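Local coordinates for protein tRNA (guanine(9)-N1)-methyltransferase (Schizosaccharomyces pombe, PDB 4JWH) that transfers a methyl group from S-adenosyl-L-methionine to N1 of guanine 9 in cytoplasmic tRNA, at residues Asp114-Val128 / Phe149-Leu161. Numbering follows the deposited sequence.
Sequences DLMNDKEINSLCQQV and FGGRLKTRQDFVL
R156 sets CG anti to the backbone N and turns at chi2 (66°), which lays its guanidinium flat against the side-chain amide of N122. The planes stack 20° apart: N122 CG sits 3.1 Å above the guanidinium, offset toward its rim, while V160 CG2 lies over the centre of the opposite face. N122 OD1 is 3.0 Å from R156 NE, at too poor an angle for a hydrogen bond. Cut back to an alanine here, the side chain ends at CB, and the N122 amide would probably lose its stacking partner and be free to turn, with a gap beside C125 CB.

R152, bent at chi3, reaches the turn before helix 118-128. Its NH2 gives M116 O a nearly straight bond of 2.8 Å in the carbonyl plane; NH1 adds a weak one, plus a long salt bridge to D118. I121 CG1 lies over one face, toward its rim. L153 CD2 meets L124 CD2 at 3.8 Å, and C125 SG rests 3.5 Å from Q157 CA. A water bridges C125 O and Q157 NE2.

The helix axes cross at -63°, 9.3 Å apart. A capping box of N117 and E120 starts helix 118-128, and E120 salt-bridges R219 of the cofactor site. Helix 118-137 links parallel strands 105-109 and 143-147, helix 151-161 links 143-147 to 171-173: successive beta-alpha-beta crossovers, their helices side by side on the SPOUT-fold sheet.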
loop_
_atom_site.group_PDB
_atom_site.type_symbol
_atom_site.label_atom_id
_atom_site.label_comp_id
_atom_site.label_asym_id
_atom_site.label_seq_id
_atom_site.Cartn_x
_atom_site.Cartn_y
_atom_site.Cartn_z
ATOM N N ASP A 114 12.297 2.079 -12.583
ATOM C CA ASP A 114 13.647 1.747 -13.077
ATOM C C ASP A 114 14.351 0.601 -12.322
ATOM O O ASP A 114 15.370 0.077 -12.804
ATOM C CB ASP A 114 14.549 2.989 -13.059
ATOM C CG ASP A 114 14.087 4.063 -14.022
ATOM O OD1 ASP A 114 13.603 3.725 -15.130
ATOM O OD2 ASP A 114 14.216 5.242 -13.674
ATOM N N LEU A 115 13.834 0.213 -11.160
ATOM C CA LEU A 115 14.478 -0.877 -10.397
ATOM C C LEU A 115 13.935 -2.264 -10.725
ATOM O O LEU A 115 14.465 -3.276 -10.252
ATOM C CB LEU A 115 14.398 -0.620 -8.881
ATOM C CG LEU A 115 14.942 0.725 -8.397
ATOM C CD1 LEU A 115 14.865 0.847 -6.880
ATOM C CD2 LEU A 115 16.378 0.945 -8.911
ATOM N N MET A 116 12.881 -2.320 -11.536
ATOM C CA MET A 116 12.212 -3.589 -11.815
ATOM C C MET A 116 12.363 -4.085 -13.266
ATOM O O MET A 116 12.247 -3.296 -14.205
ATOM C CB MET A 116 10.714 -3.451 -11.494
ATOM C CG MET A 116 10.386 -3.462 -10.007
ATOM S SD MET A 116 8.626 -3.132 -9.721
ATOM C CE MET A 116 8.675 -1.321 -9.747
ATOM N N ASN A 117 12.564 -5.389 -13.453
ATOM C CA ASN A 117 12.464 -5.971 -14.811
ATOM C C ASN A 117 11.010 -6.107 -15.245
ATOM O O ASN A 117 10.096 -5.673 -14.533
ATOM C CB ASN A 117 13.224 -7.316 -14.947
ATOM C CG ASN A 117 12.580 -8.451 -14.144
ATOM O OD1 ASN A 117 11.367 -8.482 -13.962
ATOM N ND2 ASN A 117 13.399 -9.379 -13.656
ATOM N N ASP A 118 10.798 -6.704 -16.419
ATOM C CA ASP A 118 9.476 -6.772 -17.039
ATOM C C ASP A 118 8.479 -7.639 -16.294
ATOM O O ASP A 118 7.304 -7.289 -16.227
ATOM C CB ASP A 118 9.554 -7.233 -18.499
ATOM C CG ASP A 118 8.687 -6.396 -19.399
ATOM O OD1 ASP A 118 7.714 -6.958 -19.959
ATOM O OD2 ASP A 118 8.969 -5.165 -19.537
ATOM N N LYS A 119 8.946 -8.756 -15.743
ATOM C CA LYS A 119 8.078 -9.659 -14.989
ATOM C C LYS A 119 7.603 -9.000 -13.696
ATOM O O LYS A 119 6.447 -9.144 -13.306
ATOM C CB LYS A 119 8.798 -10.972 -14.655
ATOM N N GLU A 120 8.534 -8.309 -13.040
ATOM C CA GLU A 120 8.266 -7.614 -11.777
ATOM C C GLU A 120 7.220 -6.488 -11.950
ATOM O O GLU A 120 6.308 -6.355 -11.134
ATOM C CB GLU A 120 9.576 -7.114 -11.180
ATOM C CG GLU A 120 10.437 -8.248 -10.690
ATOM C CD GLU A 120 11.871 -7.879 -10.444
ATOM O OE1 GLU A 120 12.360 -6.854 -10.992
ATOM O OE2 GLU A 120 12.521 -8.627 -9.678
ATOM N N ILE A 121 7.355 -5.704 -13.022
ATOM C CA ILE A 121 6.336 -4.705 -13.408
ATOM C C ILE A 121 4.985 -5.335 -13.646
ATOM O O ILE A 121 3.964 -4.842 -13.154
ATOM C CB ILE A 121 6.739 -3.915 -14.669
ATOM C CG1 ILE A 121 7.938 -2.991 -14.361
ATOM C CG2 ILE A 121 5.536 -3.078 -15.207
ATOM C CD1 ILE A 121 7.517 -1.671 -13.662
ATOM N N ASN A 122 4.971 -6.423 -14.414
ATOM C CA ASN A 122 3.737 -7.174 -14.643
ATOM C C ASN A 122 3.083 -7.605 -13.326
ATOM O O ASN A 122 1.881 -7.381 -13.122
ATOM C CB ASN A 122 3.980 -8.393 -15.551
ATOM C CG ASN A 122 4.444 -7.999 -16.957
ATOM O OD1 ASN A 122 4.635 -6.818 -17.271
ATOM N ND2 ASN A 122 4.649 -9.000 -17.801
ATOM N N SER A 123 3.879 -8.192 -12.434
ATOM C CA SER A 123 3.377 -8.555 -11.107
ATOM C C SER A 123 2.842 -7.345 -10.302
ATOM O O SER A 123 1.750 -7.406 -9.730
ATOM C CB SER A 123 4.437 -9.325 -10.324
ATOM O OG SER A 123 4.135 -9.275 -8.937
ATOM N N LEU A 124 3.604 -6.253 -10.270
ATOM C CA LEU A 124 3.181 -5.024 -9.584
ATOM C C LEU A 124 1.828 -4.540 -10.118
ATOM O O LEU A 124 0.918 -4.178 -9.387
ATOM C CB LEU A 124 4.262 -3.939 -9.734
ATOM C CG LEU A 124 3.910 -2.601 -9.054
ATOM C CD1 LEU A 124 3.745 -2.801 -7.514
ATOM C CD2 LEU A 124 4.982 -1.595 -9.371
ATOM N N CYS A 125 1.667 -4.589 -11.421
ATOM C CA CYS A 125 0.433 -4.123 -11.999
ATOM C C CYS A 125 -0.804 -4.938 -11.512
ATOM O O CYS A 125 -1.856 -4.386 -11.189
ATOM C CB CYS A 125 0.583 -4.167 -13.503
ATOM S SG CYS A 125 -0.900 -3.702 -14.310
ATOM N N GLN A 126 -0.647 -6.262 -11.451
ATOM C CA GLN A 126 -1.651 -7.159 -10.857
ATOM C C GLN A 126 -1.903 -6.761 -9.391
ATOM O O GLN A 126 -3.035 -6.680 -8.930
ATOM C CB GLN A 126 -1.168 -8.618 -11.001
ATOM C CG GLN A 126 -1.807 -9.659 -10.072
ATOM C CD GLN A 126 -1.295 -11.075 -10.353
ATOM O OE1 GLN A 126 -0.506 -11.641 -9.577
ATOM N NE2 GLN A 126 -1.734 -11.647 -11.474
ATOM N N GLN A 127 -0.833 -6.456 -8.682
ATOM C CA GLN A 127 -0.948 -6.087 -7.262
ATOM C C GLN A 127 -1.657 -4.764 -7.042
ATOM O O GLN A 127 -2.437 -4.652 -6.087
ATOM C CB GLN A 127 0.421 -6.075 -6.623
ATOM C CG GLN A 127 0.972 -7.458 -6.506
ATOM C CD GLN A 127 2.307 -7.516 -5.839
ATOM O OE1 GLN A 127 2.611 -6.720 -4.957
ATOM N NE2 GLN A 127 3.106 -8.504 -6.212
ATOM N N VAL A 128 -1.385 -3.772 -7.901
ATOM C CA VAL A 128 -2.107 -2.488 -7.824
ATOM C C VAL A 128 -3.592 -2.710 -8.042
ATOM O O VAL A 128 -4.416 -2.138 -7.338
ATOM C CB VAL A 128 -1.592 -1.438 -8.858
ATOM C CG1 VAL A 128 -2.559 -0.242 -8.989
ATOM C CG2 VAL A 128 -0.168 -0.944 -8.474
ATOM N N PHE A 149 3.003 7.971 -10.623
ATOM C CA PHE A 149 2.428 6.960 -11.532
ATOM C C PHE A 149 2.714 7.291 -13.000
ATOM O O PHE A 149 2.341 8.355 -13.474
ATOM C CB PHE A 149 0.935 6.767 -11.281
ATOM C CG PHE A 149 0.359 5.541 -11.959
ATOM C CD1 PHE A 149 -0.384 5.664 -13.122
ATOM C CD2 PHE A 149 0.596 4.258 -11.446
ATOM C CE1 PHE A 149 -0.908 4.523 -13.762
ATOM C CE2 PHE A 149 0.094 3.131 -12.074
ATOM C CZ PHE A 149 -0.653 3.259 -13.243
ATOM N N GLY A 150 3.384 6.377 -13.703
ATOM C CA GLY A 150 3.772 6.577 -15.091
ATOM C C GLY A 150 4.656 5.454 -15.587
ATOM O O GLY A 150 4.668 4.344 -15.010
ATOM N N GLY A 151 5.378 5.718 -16.672
ATOM C CA GLY A 151 6.359 4.756 -17.195
ATOM C C GLY A 151 5.741 3.402 -17.528
ATOM O O GLY A 151 4.591 3.325 -17.921
ATOM N N ARG A 152 6.519 2.345 -17.332
ATOM C CA ARG A 152 6.176 1.007 -17.776
ATOM C C ARG A 152 5.037 0.411 -16.978
ATOM O O ARG A 152 4.274 -0.424 -17.484
ATOM C CB ARG A 152 7.407 0.103 -17.711
ATOM C CG ARG A 152 8.394 0.301 -18.864
ATOM C CD ARG A 152 9.545 -0.679 -18.694
ATOM N NE ARG A 152 10.197 -0.462 -17.412
ATOM C CZ ARG A 152 10.717 -1.411 -16.642
ATOM N NH1 ARG A 152 10.664 -2.693 -16.974
ATOM N NH2 ARG A 152 11.286 -1.066 -15.513
ATOM N N LEU A 153 4.905 0.842 -15.726
ATOM C CA LEU A 153 3.729 0.455 -14.923
ATOM C C LEU A 153 2.441 0.982 -15.554
ATOM O O LEU A 153 1.501 0.222 -15.764
ATOM C CB LEU A 153 3.880 0.907 -13.447
ATOM C CG LEU A 153 2.758 0.526 -12.479
ATOM C CD1 LEU A 153 2.593 -1.024 -12.353
ATOM C CD2 LEU A 153 2.964 1.176 -11.074
ATOM N N LYS A 154 2.385 2.275 -15.851
ATOM C CA LYS A 154 1.184 2.877 -16.445
ATOM C C LYS A 154 0.861 2.261 -17.828
ATOM O O LYS A 154 -0.283 1.985 -18.137
ATOM C CB LYS A 154 1.345 4.399 -16.563
ATOM C CG LYS A 154 0.113 5.138 -17.114
ATOM C CD LYS A 154 0.405 6.636 -17.281
ATOM C CE LYS A 154 -0.833 7.401 -17.704
ATOM N NZ LYS A 154 -1.389 6.768 -18.960
ATOM N N THR A 155 1.871 2.074 -18.655
ATOM C CA THR A 155 1.665 1.392 -19.958
ATOM C C THR A 155 1.073 -0.015 -19.750
ATOM O O THR A 155 -0.009 -0.326 -20.250
ATOM C CB THR A 155 2.987 1.319 -20.696
ATOM O OG1 THR A 155 3.496 2.656 -20.834
ATOM C CG2 THR A 155 2.856 0.626 -22.087
ATOM N N ARG A 156 1.777 -0.826 -18.959
ATOM C CA ARG A 156 1.363 -2.195 -18.644
ATOM C C ARG A 156 -0.073 -2.239 -18.150
ATOM O O ARG A 156 -0.892 -3.026 -18.642
ATOM C CB ARG A 156 2.299 -2.799 -17.584
ATOM C CG ARG A 156 1.929 -4.220 -17.134
ATOM C CD ARG A 156 2.088 -5.207 -18.271
ATOM N NE ARG A 156 1.659 -6.542 -17.879
ATOM C CZ ARG A 156 1.393 -7.530 -18.730
ATOM N NH1 ARG A 156 1.476 -7.333 -20.044
ATOM N NH2 ARG A 156 1.022 -8.718 -18.259
ATOM N N GLN A 157 -0.389 -1.376 -17.189
ATOM C CA GLN A 157 -1.746 -1.278 -16.653
ATOM C C GLN A 157 -2.792 -1.097 -17.743
ATOM O O GLN A 157 -3.794 -1.794 -17.761
ATOM C CB GLN A 157 -1.871 -0.146 -15.633
ATOM C CG GLN A 157 -3.231 -0.077 -14.997
ATOM C CD GLN A 157 -3.354 1.069 -14.030
ATOM O OE1 GLN A 157 -3.325 2.234 -14.432
ATOM N NE2 GLN A 157 -3.501 0.750 -12.739
ATOM N N ASP A 158 -2.582 -0.133 -18.623
ATOM C CA ASP A 158 -3.554 0.119 -19.682
ATOM C C ASP A 158 -3.585 -1.016 -20.734
ATOM O O ASP A 158 -4.634 -1.318 -21.297
ATOM C CB ASP A 158 -3.297 1.485 -20.316
ATOM C CG ASP A 158 -4.278 1.801 -21.406
ATOM O OD1 ASP A 158 -5.481 2.016 -21.109
ATOM O OD2 ASP A 158 -3.826 1.826 -22.567
ATOM N N PHE A 159 -2.432 -1.643 -20.973
ATOM C CA PHE A 159 -2.335 -2.808 -21.862
ATOM C C PHE A 159 -3.188 -3.936 -21.322
ATOM O O PHE A 159 -4.020 -4.508 -22.051
ATOM C CB PHE A 159 -0.883 -3.285 -21.990
ATOM C CG PHE A 159 -0.708 -4.517 -22.869
ATOM C CD1 PHE A 159 -0.793 -5.800 -22.328
ATOM C CD2 PHE A 159 -0.442 -4.383 -24.238
ATOM C CE1 PHE A 159 -0.631 -6.940 -23.133
ATOM C CE2 PHE A 159 -0.270 -5.509 -25.057
ATOM C CZ PHE A 159 -0.364 -6.794 -24.504
ATOM N N VAL A 160 -2.975 -4.257 -20.042
ATOM C CA VAL A 160 -3.712 -5.334 -19.390
ATOM C C VAL A 160 -5.175 -4.964 -19.181
ATOM O O VAL A 160 -6.058 -5.743 -19.512
ATOM C CB VAL A 160 -3.097 -5.770 -18.035
ATOM C CG1 VAL A 160 -3.826 -6.988 -17.508
ATOM C CG2 VAL A 160 -1.619 -6.095 -18.186
ATOM N N LEU A 161 -5.440 -3.784 -18.640
ATOM C CA LEU A 161 -6.807 -3.462 -18.258
ATOM C C LEU A 161 -7.638 -2.874 -19.389
ATOM O O LEU A 161 -8.857 -2.807 -19.271
ATOM C CB LEU A 161 -6.845 -2.531 -17.051
ATOM C CG LEU A 161 -6.575 -3.171 -15.688
ATOM C CD1 LEU A 161 -6.474 -2.070 -14.676
ATOM C CD2 LEU A 161 -7.673 -4.172 -15.306
HETATM O O HOH W 1 -3.088 -2.062 -12.057
#